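Local coordinates for acyl-CoA synthetase (AMP-forming)/AMP-acid ligase II-like protein (Dyadobacter fermentans, PDB 4GS5) that probably acts as an ATP-dependent acyl-CoA ligase of the AMP-binding enzyme family, with medium-chain fatty acids as likely substrates, at residues F124-L138 / L150-L164. Sequence-based numbering, arbitrary orientation.
Sequences FDFVAMVPMQLQSIL and LGKVLLGGAPVNHAL. With EDO (1,2-ethanediol), chain B.
Val-127 N donates to Lys-152 O (3.1 Å) and Leu-154 N returns a bond to Val-127 O, opening a parallel ladder between strands 126-129 and 153-155. Met-129 N to Leu-154 O (2.9 Å) and Gly-156 N to Met-129 O continue it, so the N-H and C=O groups of Val-127 and Met-129 are both used across this pairing.

On the face of Val-127 and Met-129 the packing is apolar. Beta-branched Val-127 suits a strand; its CG1, set between backbone N and carbonyl carbon (chi1 58°), meets Leu-150 CD2 at 3.7 Å. Met-129, a selenomethionine, bends at chi3 (55°), which brings CE to 3.9 Å from both CD1 and CD2 of Leu-150, while its CG touches Leu-155 CD2. From helix 131-139, Ile-137 CD1 reaches Leu-150 CD1 (3.9 Å), and Leu-134 bridges Leu-150 and Leu-155 with its two methyls. Pro-131, well suited to a first helical turn, where its missing N-H costs no bond, sets CB 3.7 Å from Leu-164 CD2. Asn-161 caps helix 162-169 through OD1, which accepts from Leu-164 N.

On the other face, Phe-126 lies alongside Leu-154, with CE1 3.8 Å from Leu-154 CB, and Lys-152 CG meets the ring edge in plane; Trp-104 also meets this ring. With an alanine in place of Phe-126, Leu-154 CB and Lys-152 CG would probably lose their aromatic neighbour, and a gap would be likely beside Trp-104. The amine of Lys-152 turns away to Leu-73 O.

Strand, helix and strand thus form a beta-alpha-beta unit: directional backbone bonds fix the register, and aliphatic helix side chains pack against Leu-150 and Leu-155.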
ATOM      1  N   PHE A 124     -13.315  -4.058  22.355  1.00 30.85           N
ATOM      2  CA  PHE A 124     -11.900  -3.739  22.222  1.00 28.27           C
ATOM      3  C   PHE A 124     -11.637  -2.256  22.066  1.00 34.38           C
ATOM      4  O   PHE A 124     -12.561  -1.477  21.813  1.00 34.99           O
ATOM      5  CB  PHE A 124     -11.311  -4.523  21.047  1.00 28.73           C
ATOM      6  CG  PHE A 124     -11.545  -5.989  21.158  1.00 33.13           C
ATOM      7  CD1 PHE A 124     -10.795  -6.746  22.040  1.00 39.09           C
ATOM      8  CD2 PHE A 124     -12.549  -6.606  20.431  1.00 37.06           C
ATOM      9  CE1 PHE A 124     -11.026  -8.113  22.179  1.00 41.33           C
ATOM     10  CE2 PHE A 124     -12.781  -7.972  20.557  1.00 40.20           C
ATOM     11  CZ  PHE A 124     -12.022  -8.721  21.435  1.00 44.19           C
ATOM     12  N   ASP A 125     -10.373  -1.879  22.239  1.00 33.43           N
ATOM     13  CA  ASP A 125      -9.934  -0.503  22.073  1.00 30.04           C
ATOM     14  C   ASP A 125      -9.151  -0.356  20.791  1.00 29.05           C
ATOM     15  O   ASP A 125      -8.916   0.752  20.326  1.00 25.08           O
ATOM     16  CB  ASP A 125      -9.052  -0.074  23.246  1.00 28.37           C
ATOM     17  CG  ASP A 125      -9.788  -0.138  24.582  1.00 31.92           C
ATOM     18  OD1 ASP A 125     -10.941   0.330  24.658  1.00 34.81           O
ATOM     19  OD2 ASP A 125      -9.224  -0.686  25.548  1.00 28.66           O
ATOM     20  N   PHE A 126      -8.718  -1.485  20.241  1.00 21.73           N
ATOM     21  CA  PHE A 126      -7.874  -1.460  19.076  1.00 21.70           C
ATOM     22  C   PHE A 126      -7.832  -2.815  18.380  1.00 22.29           C
ATOM     23  O   PHE A 126      -7.767  -3.865  19.023  1.00 25.94           O
ATOM     24  CB  PHE A 126      -6.456  -1.033  19.435  1.00 20.11           C
ATOM     25  CG  PHE A 126      -5.542  -0.988  18.250  1.00 23.01           C
ATOM     26  CD1 PHE A 126      -5.780  -0.103  17.222  1.00 25.03           C
ATOM     27  CD2 PHE A 126      -4.457  -1.847  18.157  1.00 29.24           C
ATOM     28  CE1 PHE A 126      -4.947  -0.056  16.109  1.00 26.48           C
ATOM     29  CE2 PHE A 126      -3.618  -1.805  17.054  1.00 28.93           C
ATOM     30  CZ  PHE A 126      -3.864  -0.910  16.033  1.00 27.49           C
ATOM     31  N   VAL A 127      -7.872  -2.785  17.061  1.00 22.81           N
ATOM     32  CA  VAL A 127      -7.660  -4.004  16.289  1.00 27.22           C
ATOM     33  C   VAL A 127      -6.963  -3.670  14.987  1.00 29.53           C
ATOM     34  O   VAL A 127      -7.281  -2.649  14.357  1.00 28.10           O
ATOM     35  CB  VAL A 127      -8.976  -4.726  15.988  1.00 28.85           C
ATOM     36  CG1 VAL A 127      -9.916  -3.810  15.220  1.00 31.32           C
ATOM     37  CG2 VAL A 127      -8.706  -6.026  15.201  1.00 26.40           C
ATOM     38  N   ALA A 128      -6.014  -4.517  14.576  1.00 26.13           N
ATOM     39  CA  ALA A 128      -5.427  -4.360  13.241  1.00 26.93           C
ATOM     40  C   ALA A 128      -5.943  -5.495  12.381  1.00 28.26           C
ATOM     41  O   ALA A 128      -6.020  -6.632  12.837  1.00 28.56           O
ATOM     42  CB  ALA A 128      -3.907  -4.371  13.300  1.00 25.58           C
HETATM   43  N   MSE A 129      -6.322  -5.200  11.146  1.00 29.75           N
HETATM   44  CA  MSE A 129      -6.865  -6.239  10.296  1.00 31.40           C
HETATM   45  C   MSE A 129      -6.694  -5.880   8.835  1.00 28.35           C
HETATM   46  O   MSE A 129      -6.216  -4.792   8.516  1.00 27.27           O
HETATM   47  CB  MSE A 129      -8.334  -6.505  10.649  1.00 31.95           C
HETATM   48  CG  MSE A 129      -9.294  -5.370  10.356  1.00 32.58           C
HETATM   49 SE   MSE A 129     -11.140  -5.803  10.938  0.67 46.99          SE
HETATM   50  CE  MSE A 129     -10.797  -6.221  12.790  1.00 64.71           C
ATOM     51  N   VAL A 130      -7.024  -6.816   7.946  1.00 23.00           N
ATOM     52  CA  VAL A 130      -6.989  -6.518   6.522  1.00 23.02           C
ATOM     53  C   VAL A 130      -8.380  -6.064   6.116  1.00 28.77           C
ATOM     54  O   VAL A 130      -9.351  -6.346   6.817  1.00 27.94           O
ATOM     55  CB  VAL A 130      -6.507  -7.702   5.637  1.00 32.59           C
ATOM     56  CG1 VAL A 130      -5.060  -8.067   5.984  1.00 34.84           C
ATOM     57  CG2 VAL A 130      -7.437  -8.908   5.765  1.00 35.53           C
ATOM     58  N   PRO A 131      -8.474  -5.322   5.006  1.00 24.33           N
ATOM     59  CA  PRO A 131      -9.739  -4.716   4.580  1.00 24.90           C
ATOM     60  C   PRO A 131     -10.856  -5.739   4.412  1.00 29.20           C
ATOM     61  O   PRO A 131     -11.999  -5.457   4.779  1.00 27.87           O
ATOM     62  CB  PRO A 131      -9.387  -4.100   3.216  1.00 30.90           C
ATOM     63  CG  PRO A 131      -7.933  -3.732   3.365  1.00 30.89           C
ATOM     64  CD  PRO A 131      -7.335  -4.862   4.191  1.00 27.94           C
HETATM   65  N   MSE A 132     -10.535  -6.911   3.861  1.00 24.58           N
HETATM   66  CA  MSE A 132     -11.538  -7.942   3.698  1.00 29.73           C
HETATM   67  C   MSE A 132     -12.136  -8.386   5.033  1.00 30.10           C
HETATM   68  O   MSE A 132     -13.304  -8.781   5.105  1.00 31.18           O
HETATM   69  CB  MSE A 132     -10.950  -9.153   2.981  1.00 30.22           C
HETATM   70  CG  MSE A 132     -11.989  -9.948   2.280  1.00 36.30           C
HETATM   71 SE   MSE A 132     -11.198 -11.191   1.035  0.48 36.48          SE
HETATM   72  CE  MSE A 132     -11.001 -10.049  -0.533  1.00 45.89           C
ATOM     73  N   GLN A 133     -11.337  -8.347   6.089  1.00 23.63           N
ATOM     74  CA  GLN A 133     -11.871  -8.708   7.401  1.00 28.69           C
ATOM     75  C   GLN A 133     -12.911  -7.707   7.885  1.00 29.22           C
ATOM     76  O   GLN A 133     -13.915  -8.088   8.493  1.00 28.33           O
ATOM     77  CB  GLN A 133     -10.764  -8.882   8.438  1.00 26.63           C
ATOM     78  CG  GLN A 133     -10.010 -10.209   8.286  1.00 30.27           C
ATOM     79  CD  GLN A 133      -8.814 -10.284   9.207  1.00 33.58           C
ATOM     80  OE1 GLN A 133      -8.024  -9.344   9.288  1.00 27.73           O
ATOM     81  NE2 GLN A 133      -8.677 -11.396   9.917  1.00 32.13           N
ATOM     82  N   LEU A 134     -12.680  -6.421   7.619  1.00 23.54           N
ATOM     83  CA  LEU A 134     -13.650  -5.424   8.050  1.00 26.63           C
ATOM     84  C   LEU A 134     -14.905  -5.524   7.193  1.00 26.40           C
ATOM     85  O   LEU A 134     -16.023  -5.367   7.674  1.00 30.39           O
ATOM     86  CB  LEU A 134     -13.069  -4.013   7.957  1.00 29.03           C
ATOM     87  CG  LEU A 134     -14.007  -2.874   8.348  1.00 31.47           C
ATOM     88  CD1 LEU A 134     -14.502  -3.081   9.776  1.00 30.50           C
ATOM     89  CD2 LEU A 134     -13.276  -1.534   8.202  1.00 28.62           C
ATOM     90  N   GLN A 135     -14.730  -5.783   5.910  1.00 26.06           N
ATOM     91  CA  GLN A 135     -15.877  -5.899   5.018  0.59 28.54           C
ATOM     92  C   GLN A 135     -16.737  -7.093   5.423  1.00 30.14           C
ATOM     93  O   GLN A 135     -17.959  -7.048   5.312  1.00 30.24           O
ATOM     94  CB  GLN A 135     -15.425  -6.033   3.562  0.59 29.90           C
ATOM     95  CG  GLN A 135     -16.503  -5.653   2.530  0.59 34.31           C
ATOM     96  CD  GLN A 135     -17.393  -6.815   2.136  0.59 39.33           C
ATOM     97  OE1 GLN A 135     -17.105  -7.970   2.445  0.59 36.30           O
ATOM     98  NE2 GLN A 135     -18.480  -6.514   1.426  0.59 46.34           N
ATOM     99  N   SER A 136     -16.084  -8.165   5.886  1.00 33.84           N
ATOM    100  CA  SER A 136     -16.787  -9.391   6.286  1.00 36.88           C
ATOM    101  C   SER A 136     -17.642  -9.130   7.514  1.00 37.14           C
ATOM    102  O   SER A 136     -18.785  -9.560   7.588  1.00 40.29           O
ATOM    103  CB  SER A 136     -15.805 -10.522   6.615  1.00 44.04           C
ATOM    104  OG  SER A 136     -15.310 -11.144   5.445  1.00 51.61           O
ATOM    105  N   ILE A 137     -17.059  -8.449   8.490  1.00 34.80           N
ATOM    106  CA  ILE A 137     -17.789  -8.055   9.684  1.00 32.36           C
ATOM    107  C   ILE A 137     -19.021  -7.229   9.314  1.00 31.22           C
ATOM    108  O   ILE A 137     -20.100  -7.444   9.852  1.00 34.76           O
ATOM    109  CB  ILE A 137     -16.907  -7.230  10.625  1.00 32.03           C
ATOM    110  CG1 ILE A 137     -15.857  -8.123  11.287  1.00 32.29           C
ATOM    111  CG2 ILE A 137     -17.769  -6.508  11.661  1.00 34.79           C
ATOM    112  CD1 ILE A 137     -14.791  -7.346  12.041  1.00 34.77           C
ATOM    113  N   LEU A 138     -18.848  -6.294   8.388  1.00 29.85           N
ATOM    114  CA  LEU A 138     -19.935  -5.413   7.957  1.00 34.59           C
ATOM    115  C   LEU A 138     -21.032  -6.110   7.147  1.00 40.85           C
ATOM    116  O   LEU A 138     -22.176  -5.650   7.125  1.00 45.64           O
ATOM    117  CB  LEU A 138     -19.369  -4.243   7.149  1.00 34.77           C
ATOM    118  CG  LEU A 138     -18.527  -3.271   7.970  1.00 33.91           C
ATOM    119  CD1 LEU A 138     -17.669  -2.397   7.059  1.00 29.66           C
ATOM    120  CD2 LEU A 138     -19.447  -2.429   8.858  1.00 35.59           C
ATOM    121  N   LEU A 150     -15.050  -2.841  17.900  1.00 27.59           N
ATOM    122  CA  LEU A 150     -13.626  -2.874  17.553  1.00 27.70           C
ATOM    123  C   LEU A 150     -12.857  -1.689  18.159  1.00 31.67           C
ATOM    124  O   LEU A 150     -11.630  -1.755  18.300  1.00 27.78           O
ATOM    125  CB  LEU A 150     -13.426  -2.904  16.041  1.00 27.41           C
ATOM    126  CG  LEU A 150     -13.965  -4.136  15.299  1.00 28.33           C
ATOM    127  CD1 LEU A 150     -13.858  -3.944  13.785  1.00 29.15           C
ATOM    128  CD2 LEU A 150     -13.235  -5.401  15.727  1.00 29.70           C
ATOM    129  N   GLY A 151     -13.574  -0.619  18.525  1.00 27.88           N
ATOM    130  CA  GLY A 151     -12.946   0.569  19.108  1.00 29.28           C
ATOM    131  C   GLY A 151     -12.282   1.486  18.083  1.00 31.39           C
ATOM    132  O   GLY A 151     -12.763   2.592  17.782  1.00 26.86           O
ATOM    133  N   LYS A 152     -11.153   1.042  17.548  1.00 26.59           N
ATOM    134  CA  LYS A 152     -10.471   1.807  16.507  1.00 25.24           C
ATOM    135  C   LYS A 152      -9.687   0.836  15.633  1.00 25.29           C
ATOM    136  O   LYS A 152      -9.060  -0.091  16.148  1.00 23.38           O
ATOM    137  CB  LYS A 152      -9.629   2.942  17.122  1.00 32.20           C
ATOM    138  CG  LYS A 152      -8.148   2.907  16.929  1.00 35.66           C
ATOM    139  CD  LYS A 152      -7.474   4.280  17.245  1.00 22.18           C
ATOM    140  CE  LYS A 152      -8.154   5.062  18.342  1.00 26.12           C
ATOM    141  NZ  LYS A 152      -7.257   6.182  18.811  1.00 31.32           N
ATOM    142  N   VAL A 153      -9.785   1.003  14.317  1.00 24.44           N
ATOM    143  CA  VAL A 153      -9.296  -0.016  13.389  1.00 24.18           C
ATOM    144  C   VAL A 153      -8.121   0.475  12.549  1.00 29.74           C
ATOM    145  O   VAL A 153      -8.183   1.553  11.926  1.00 26.57           O
ATOM    146  CB  VAL A 153     -10.416  -0.450  12.427  1.00 26.43           C
ATOM    147  CG1 VAL A 153      -9.888  -1.464  11.420  1.00 23.71           C
ATOM    148  CG2 VAL A 153     -11.595  -1.020  13.195  1.00 23.91           C
ATOM    149  N   LEU A 154      -7.041  -0.296  12.551  1.00 26.21           N
ATOM    150  CA  LEU A 154      -5.949  -0.058  11.620  1.00 21.73           C
ATOM    151  C   LEU A 154      -5.980  -1.122  10.521  1.00 26.04           C
ATOM    152  O   LEU A 154      -5.885  -2.327  10.802  1.00 23.58           O
ATOM    153  CB  LEU A 154      -4.610  -0.077  12.351  1.00 22.72           C
ATOM    154  CG  LEU A 154      -3.405   0.091  11.429  1.00 26.41           C
ATOM    155  CD1 LEU A 154      -3.407   1.459  10.798  1.00 20.73           C
ATOM    156  CD2 LEU A 154      -2.118  -0.144  12.180  1.00 32.16           C
ATOM    157  N   LEU A 155      -6.146  -0.679   9.274  1.00 22.08           N
ATOM    158  CA  LEU A 155      -6.163  -1.590   8.145  1.00 22.40           C
ATOM    159  C   LEU A 155      -4.794  -1.699   7.487  1.00 27.08           C
ATOM    160  O   LEU A 155      -4.118  -0.694   7.310  1.00 22.07           O
ATOM    161  CB  LEU A 155      -7.200  -1.125   7.107  1.00 22.97           C
ATOM    162  CG  LEU A 155      -8.667  -1.124   7.566  1.00 23.33           C
ATOM    163  CD1 LEU A 155      -9.593  -0.589   6.480  1.00 21.53           C
ATOM    164  CD2 LEU A 155      -9.092  -2.541   7.979  1.00 24.24           C
ATOM    165  N   GLY A 156      -4.393  -2.926   7.138  1.00 29.17           N
ATOM    166  CA  GLY A 156      -3.212  -3.167   6.319  1.00 31.83           C
ATOM    167  C   GLY A 156      -3.609  -3.479   4.873  1.00 31.56           C
ATOM    168  O   GLY A 156      -4.626  -2.962   4.400  1.00 36.00           O
ATOM    169  N   GLY A 157      -2.814  -4.282   4.162  1.00 30.79           N
ATOM    170  CA  GLY A 157      -3.157  -4.711   2.798  1.00 33.63           C
ATOM    171  C   GLY A 157      -3.341  -3.575   1.777  1.00 33.17           C
ATOM    172  O   GLY A 157      -2.927  -2.441   2.030  1.00 31.96           O
ATOM    173  N   ALA A 158      -3.956  -3.874   0.628  1.00 36.15           N
ATOM    174  CA  ALA A 158      -4.077  -2.896  -0.463  1.00 37.15           C
ATOM    175  C   ALA A 158      -5.047  -1.775  -0.074  1.00 40.30           C
ATOM    176  O   ALA A 158      -5.931  -1.995   0.759  1.00 38.39           O
ATOM    177  CB  ALA A 158      -4.520  -3.581  -1.785  1.00 34.05           C
ATOM    178  N   PRO A 159      -4.862  -0.561  -0.642  1.00 41.05           N
ATOM    179  CA  PRO A 159      -5.819   0.518  -0.364  1.00 40.52           C
ATOM    180  C   PRO A 159      -7.242   0.026  -0.608  1.00 37.94           C
ATOM    181  O   PRO A 159      -7.517  -0.696  -1.571  1.00 35.75           O
ATOM    182  CB  PRO A 159      -5.428   1.610  -1.364  1.00 42.17           C
ATOM    183  CG  PRO A 159      -3.961   1.398  -1.583  1.00 42.69           C
ATOM    184  CD  PRO A 159      -3.770  -0.110  -1.528  1.00 45.31           C
ATOM    185  N   VAL A 160      -8.116   0.390   0.316  1.00 34.63           N
ATOM    186  CA  VAL A 160      -9.504  -0.040   0.349  1.00 35.28           C
ATOM    187  C   VAL A 160     -10.259   0.289  -0.942  1.00 32.73           C
ATOM    188  O   VAL A 160     -10.058   1.356  -1.532  1.00 31.29           O
ATOM    189  CB  VAL A 160     -10.165   0.635   1.558  1.00 38.19           C
ATOM    190  CG1 VAL A 160     -11.680   0.585   1.479  1.00 45.91           C
ATOM    191  CG2 VAL A 160      -9.637   0.005   2.848  1.00 34.43           C
ATOM    192  N   ASN A 161     -11.109  -0.622  -1.402  1.00 28.40           N
ATOM    193  CA  ASN A 161     -11.899  -0.326  -2.602  1.00 33.44           C
ATOM    194  C   ASN A 161     -13.051   0.654  -2.325  1.00 34.51           C
ATOM    195  O   ASN A 161     -13.372   0.944  -1.166  1.00 32.05           O
ATOM    196  CB  ASN A 161     -12.389  -1.597  -3.324  1.00 40.80           C
ATOM    197  CG  ASN A 161     -13.341  -2.443  -2.475  1.00 45.64           C
ATOM    198  OD1 ASN A 161     -14.254  -1.927  -1.830  1.00 45.44           O
ATOM    199  ND2 ASN A 161     -13.122  -3.756  -2.476  1.00 48.17           N
ATOM    200  N   HIS A 162     -13.655   1.159  -3.396  1.00 30.93           N
ATOM    201  CA  HIS A 162     -14.641   2.234  -3.289  1.00 40.88           C
ATOM    202  C   HIS A 162     -15.833   1.897  -2.389  1.00 38.51           C
ATOM    203  O   HIS A 162     -16.202   2.696  -1.525  1.00 33.88           O
ATOM    204  CB  HIS A 162     -15.122   2.668  -4.672  1.00 48.04           C
ATOM    205  CG  HIS A 162     -15.892   3.956  -4.664  1.00 56.94           C
ATOM    206  ND1 HIS A 162     -17.201   4.043  -5.093  1.00 63.22           N
ATOM    207  CD2 HIS A 162     -15.537   5.202  -4.279  1.00 58.75           C
ATOM    208  CE1 HIS A 162     -17.615   5.292  -4.978  1.00 65.28           C
ATOM    209  NE2 HIS A 162     -16.627   6.017  -4.488  1.00 63.67           N
ATOM    210  N   ALA A 163     -16.430   0.725  -2.582  1.00 38.72           N
ATOM    211  CA  ALA A 163     -17.553   0.300  -1.739  1.00 37.46           C
ATOM    212  C   ALA A 163     -17.205   0.181  -0.246  1.00 35.47           C
ATOM    213  O   ALA A 163     -17.996   0.568   0.616  1.00 34.44           O
ATOM    214  CB  ALA A 163     -18.167  -1.009  -2.267  1.00 42.03           C
ATOM    215  N   LEU A 164     -16.025  -0.338   0.077  1.00 30.55           N
ATOM    216  CA  LEU A 164     -15.652  -0.439   1.475  1.00 30.45           C
ATOM    217  C   LEU A 164     -15.306   0.963   2.010  1.00 28.33           C
ATOM    218  O   LEU A 164     -15.621   1.301   3.147  1.00 29.92           O
ATOM    219  CB  LEU A 164     -14.501  -1.445   1.681  1.00 27.09           C
ATOM    220  CG  LEU A 164     -13.919  -1.503   3.090  1.00 24.10           C
ATOM    221  CD1 LEU A 164     -14.965  -1.948   4.096  1.00 22.53           C
ATOM    222  CD2 LEU A 164     -12.658  -2.404   3.196  1.00 25.99           C
TER
HETATM  223  C1  EDO B 422      -8.120  -6.805   0.001  1.00 57.57           C
HETATM  224  O1  EDO B 422      -9.550  -6.732  -0.054  1.00 62.43           O
HETATM  225  C2  EDO B 422      -7.614  -6.624   1.433  1.00 47.90           C
HETATM  226  O2  EDO B 422      -8.017  -7.698   2.294  1.00 32.52           O